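Local coordinates for protein prefoldin beta subunit 2 (Thermococcus sp., PDB 3AEI) that is a subunit of prefoldin, a coiled-coil co-chaperone that probably captures unfolded proteins and hands them to a group II chaperonin, at residues R44-A49 with D60-H65. Numbering follows the deposited sequence.
With SO4 (sulfate ion), chain C.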
ATOM      1  N   ARG A  44       0.610  19.577 -18.882  1.00 34.67           N
ATOM      2  CA  ARG A  44       0.247  18.498 -17.978  1.00 23.60           C
ATOM      3  C   ARG A  44       0.972  18.808 -16.699  1.00 21.38           C
ATOM      4  O   ARG A  44       2.219  18.878 -16.671  1.00 22.63           O
ATOM      5  CB  ARG A  44       0.742  17.107 -18.407  1.00 24.68           C
ATOM      6  CG  ARG A  44       0.061  16.463 -19.608  1.00 22.37           C
ATOM      7  CD  ARG A  44       0.732  15.105 -19.927  1.00 21.53           C
ATOM      8  NE  ARG A  44       0.328  14.609 -21.251  1.00 25.44           N
ATOM      9  CZ  ARG A  44      -0.802  13.948 -21.509  1.00 20.23           C
ATOM     10  NH1 ARG A  44      -1.669  13.672 -20.536  1.00 19.08           N
ATOM     11  NH2 ARG A  44      -1.072  13.557 -22.737  1.00 25.48           N
ATOM     12  N   ARG A  45       0.197  18.983 -15.644  1.00 19.52           N
ATOM     13  CA  ARG A  45       0.768  19.203 -14.337  1.00 15.07           C
ATOM     14  C   ARG A  45       1.289  17.839 -13.873  1.00 20.43           C
ATOM     15  O   ARG A  45       0.758  16.802 -14.263  1.00 18.07           O
ATOM     16  CB  ARG A  45      -0.302  19.708 -13.372  1.00 17.89           C
ATOM     17  CG  ARG A  45      -0.732  21.161 -13.667  1.00 28.26           C
ATOM     18  CD  ARG A  45      -1.564  21.664 -12.484  1.00 38.35           C
ATOM     19  NE  ARG A  45      -2.153  22.982 -12.675  1.00 49.15           N
ATOM     20  CZ  ARG A  45      -1.603  24.121 -12.273  1.00 56.14           C
ATOM     21  NH1 ARG A  45      -0.432  24.112 -11.653  1.00 59.83           N
ATOM     22  NH2 ARG A  45      -2.239  25.271 -12.470  1.00 59.80           N
ATOM     23  N   ILE A  46       2.348  17.856 -13.068  1.00 16.44           N
ATOM     24  CA  ILE A  46       2.928  16.624 -12.540  1.00 16.49           C
ATOM     25  C   ILE A  46       3.188  16.819 -11.038  1.00 14.50           C
ATOM     26  O   ILE A  46       3.606  17.900 -10.581  1.00 17.24           O
ATOM     27  CB  ILE A  46       4.273  16.286 -13.209  1.00 15.32           C
ATOM     28  CG1 ILE A  46       4.091  16.188 -14.746  1.00 19.17           C
ATOM     29  CG2 ILE A  46       4.766  14.961 -12.687  1.00 14.60           C
ATOM     30  CD1 ILE A  46       5.462  16.330 -15.531  1.00 18.97           C
ATOM     31  N   TYR A  47       2.904  15.774 -10.261  1.00 12.99           N
ATOM     32  CA  TYR A  47       3.184  15.802  -8.832  1.00 14.15           C
ATOM     33  C   TYR A  47       4.048  14.605  -8.474  1.00 14.15           C
ATOM     34  O   TYR A  47       3.982  13.546  -9.126  1.00 16.48           O
ATOM     35  CB  TYR A  47       1.869  15.698  -8.005  1.00 16.09           C
ATOM     36  CG  TYR A  47       1.023  16.951  -8.115  1.00 14.51           C
ATOM     37  CD1 TYR A  47       1.151  17.988  -7.181  1.00 13.57           C
ATOM     38  CD2 TYR A  47       0.137  17.138  -9.187  1.00 16.68           C
ATOM     39  CE1 TYR A  47       0.428  19.157  -7.318  1.00 15.03           C
ATOM     40  CE2 TYR A  47      -0.588  18.318  -9.310  1.00 16.89           C
ATOM     41  CZ  TYR A  47      -0.428  19.317  -8.372  1.00 17.30           C
ATOM     42  OH  TYR A  47      -1.149  20.506  -8.485  1.00 18.73           O
ATOM     43  N   ARG A  48       4.869  14.761  -7.450  1.00 16.08           N
ATOM     44  CA  ARG A  48       5.667  13.645  -6.959  1.00 15.51           C
ATOM     45  C   ARG A  48       5.206  13.376  -5.524  1.00 15.67           C
ATOM     46  O   ARG A  48       4.959  14.305  -4.728  1.00 15.36           O
ATOM     47  CB  ARG A  48       7.159  13.950  -7.009  1.00 14.46           C
ATOM     48  CG  ARG A  48       8.033  12.843  -6.348  1.00 18.63           C
ATOM     49  CD  ARG A  48       9.481  13.012  -6.773  1.00 18.51           C
ATOM     50  NE  ARG A  48      10.337  12.103  -6.033  1.00 20.48           N
ATOM     51  CZ  ARG A  48      11.661  12.200  -5.996  1.00 23.34           C
ATOM     52  NH1 ARG A  48      12.265  13.167  -6.660  1.00 24.36           N
ATOM     53  NH2 ARG A  48      12.369  11.329  -5.294  1.00 23.10           N
ATOM     54  N   ALA A  49       5.074  12.090  -5.210  1.00 15.35           N
ATOM     55  CA  ALA A  49       4.606  11.674  -3.902  1.00 14.03           C
ATOM     56  C   ALA A  49       5.757  11.439  -2.936  1.00 13.25           C
ATOM     57  O   ALA A  49       6.693  10.707  -3.259  1.00 17.64           O
ATOM     58  CB  ALA A  49       3.818  10.371  -4.045  1.00 15.62           C
ATOM     59  N   ASP A  60      10.859  18.726 -16.462  1.00 20.13           N
ATOM     60  CA  ASP A  60      12.274  18.390 -16.360  1.00 24.18           C
ATOM     61  C   ASP A  60      12.607  17.674 -15.052  1.00 23.58           C
ATOM     62  O   ASP A  60      13.409  16.747 -15.032  1.00 21.26           O
ATOM     63  CB  ASP A  60      13.129  19.662 -16.505  1.00 29.48           C
ATOM     64  CG  ASP A  60      13.221  20.148 -17.951  1.00 49.73           C
ATOM     65  OD1 ASP A  60      13.964  21.126 -18.195  1.00 60.73           O
ATOM     66  OD2 ASP A  60      12.564  19.561 -18.843  1.00 52.62           O
ATOM     67  N   GLU A  61      11.968  18.075 -13.950  1.00 20.11           N
ATOM     68  CA  GLU A  61      12.247  17.412 -12.692  1.00 19.35           C
ATOM     69  C   GLU A  61      11.714  15.986 -12.749  1.00 19.82           C
ATOM     70  O   GLU A  61      12.340  15.061 -12.238  1.00 19.12           O
ATOM     71  CB  GLU A  61      11.570  18.168 -11.534  1.00 20.75           C
ATOM     72  CG  GLU A  61      12.275  19.525 -11.216  1.00 23.40           C
ATOM     73  CD  GLU A  61      11.524  20.418 -10.221  1.00 25.74           C
ATOM     74  OE1 GLU A  61      10.297  20.288 -10.066  1.00 23.55           O
ATOM     75  OE2 GLU A  61      12.180  21.303  -9.601  1.00 27.49           O
ATOM     76  N   ALA A  62      10.554  15.821 -13.375  1.00 19.11           N
ATOM     77  CA  ALA A  62       9.924  14.496 -13.485  1.00 17.07           C
ATOM     78  C   ALA A  62      10.788  13.568 -14.321  1.00 18.41           C
ATOM     79  O   ALA A  62      11.022  12.435 -13.947  1.00 16.96           O
ATOM     80  CB  ALA A  62       8.534  14.626 -14.114  1.00 17.02           C
ATOM     81  N   ILE A  63      11.291  14.069 -15.442  1.00 18.98           N
ATOM     82  CA  ILE A  63      12.140  13.243 -16.278  1.00 19.27           C
ATOM     83  C   ILE A  63      13.424  12.863 -15.500  1.00 23.09           C
ATOM     84  O   ILE A  63      13.875  11.715 -15.546  1.00 18.76           O
ATOM     85  CB  ILE A  63      12.470  13.986 -17.622  1.00 19.60           C
ATOM     86  CG1 ILE A  63      11.188  14.137 -18.437  1.00 23.45           C
ATOM     87  CG2 ILE A  63      13.513  13.190 -18.413  1.00 22.27           C
ATOM     88  CD1 ILE A  63      11.326  15.083 -19.628  1.00 24.92           C
ATOM     89  N   GLU A  64      13.998  13.805 -14.759  1.00 17.42           N
ATOM     90  CA  GLU A  64      15.199  13.511 -13.972  1.00 21.77           C
ATOM     91  C   GLU A  64      14.959  12.415 -12.948  1.00 19.93           C
ATOM     92  O   GLU A  64      15.758  11.471 -12.800  1.00 19.22           O
ATOM     93  CB  GLU A  64      15.684  14.778 -13.281  1.00 25.84           C
ATOM     94  CG  GLU A  64      16.533  15.640 -14.165  1.00 43.91           C
ATOM     95  CD  GLU A  64      17.055  16.874 -13.454  1.00 53.27           C
ATOM     96  OE1 GLU A  64      17.384  16.780 -12.246  1.00 49.68           O
ATOM     97  OE2 GLU A  64      17.144  17.930 -14.119  1.00 53.73           O
ATOM     98  N   HIS A  65      13.819  12.510 -12.279  1.00 17.75           N
ATOM     99  CA  HIS A  65      13.464  11.514 -11.300  1.00 17.61           C
ATOM    100  C   HIS A  65      13.296  10.136 -11.969  1.00 15.28           C
ATOM    101  O   HIS A  65      13.772   9.119 -11.446  1.00 18.34           O
ATOM    102  CB  HIS A  65      12.177  11.920 -10.594  1.00 16.42           C
ATOM    103  CG  HIS A  65      11.604  10.839  -9.742  1.00 19.20           C
ATOM    104  ND1 HIS A  65      12.271  10.307  -8.655  1.00 24.35           N
ATOM    105  CD2 HIS A  65      10.427  10.176  -9.830  1.00 20.45           C
ATOM    106  CE1 HIS A  65      11.522   9.364  -8.110  1.00 25.19           C
ATOM    107  NE2 HIS A  65      10.404   9.262  -8.805  1.00 23.26           N
TER
HETATM  108  S   SO4 C 100      15.411  11.044  -7.289  0.90 39.25           S
HETATM  109  O1  SO4 C 100      16.873  10.968  -7.470  0.90 46.25           O
HETATM  110  O2  SO4 C 100      14.797   9.767  -7.695  0.90 51.37           O
HETATM  111  O3  SO4 C 100      14.866  12.131  -8.123  0.90 48.54           O
HETATM  112  O4  SO4 C 100      15.111  11.307  -5.868  0.90 41.87           O
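R48 stacks its guanidinium on one face of the H65 ring, offset toward the ND1-CE1 side. The group centres are 3.8 Å apart and the planes are inclined by 25°. ND1 of H65 sits over the middle of the guanidinium, 3.3 Å from R48 CZ. R48 CD lies above the ring centroid, at 4.2 Å, as a CH-pi contact. R48 reaches the ring because CG is anti to the backbone N (chi1 174°) and the chain runs extended to NE.

A sulfate, probably from the crystallisation liquor, ties the ends of both side chains together. R48 NH2 donates to sulfate O4 at 2.8 Å, and H65 ND1 donates to sulfate O2 at 2.8 Å. R48 NH1 and H65 ND1 both add weak bonds to sulfate O3. The anion lies at the edge of both flat groups and bridges them. Its negative charge would help two potentially cationic groups lie face to face. H65 NE2 is hydrogen-bonded to D52 OD1 of the second subunit; with ND1 held by the sulfate, this helps fix the ring's rotation.

I46 meets the A62 methyl with two branches on the same side, CD1 at 3.8 Å and CG2 at 4.0 Å from A62 CB. I37 of helix 2-37 and I57 of strand 53-57 touch both residues.

The contact packs strand 46-50 of the beta hairpin against the start of helix 59-93. Y47 and R48 pair antiparallel with a strand of the second subunit, which continues the sheet across the interface. Two long coiled-coil helices joined through a beta hairpin are the fold of a prefoldin beta subunit.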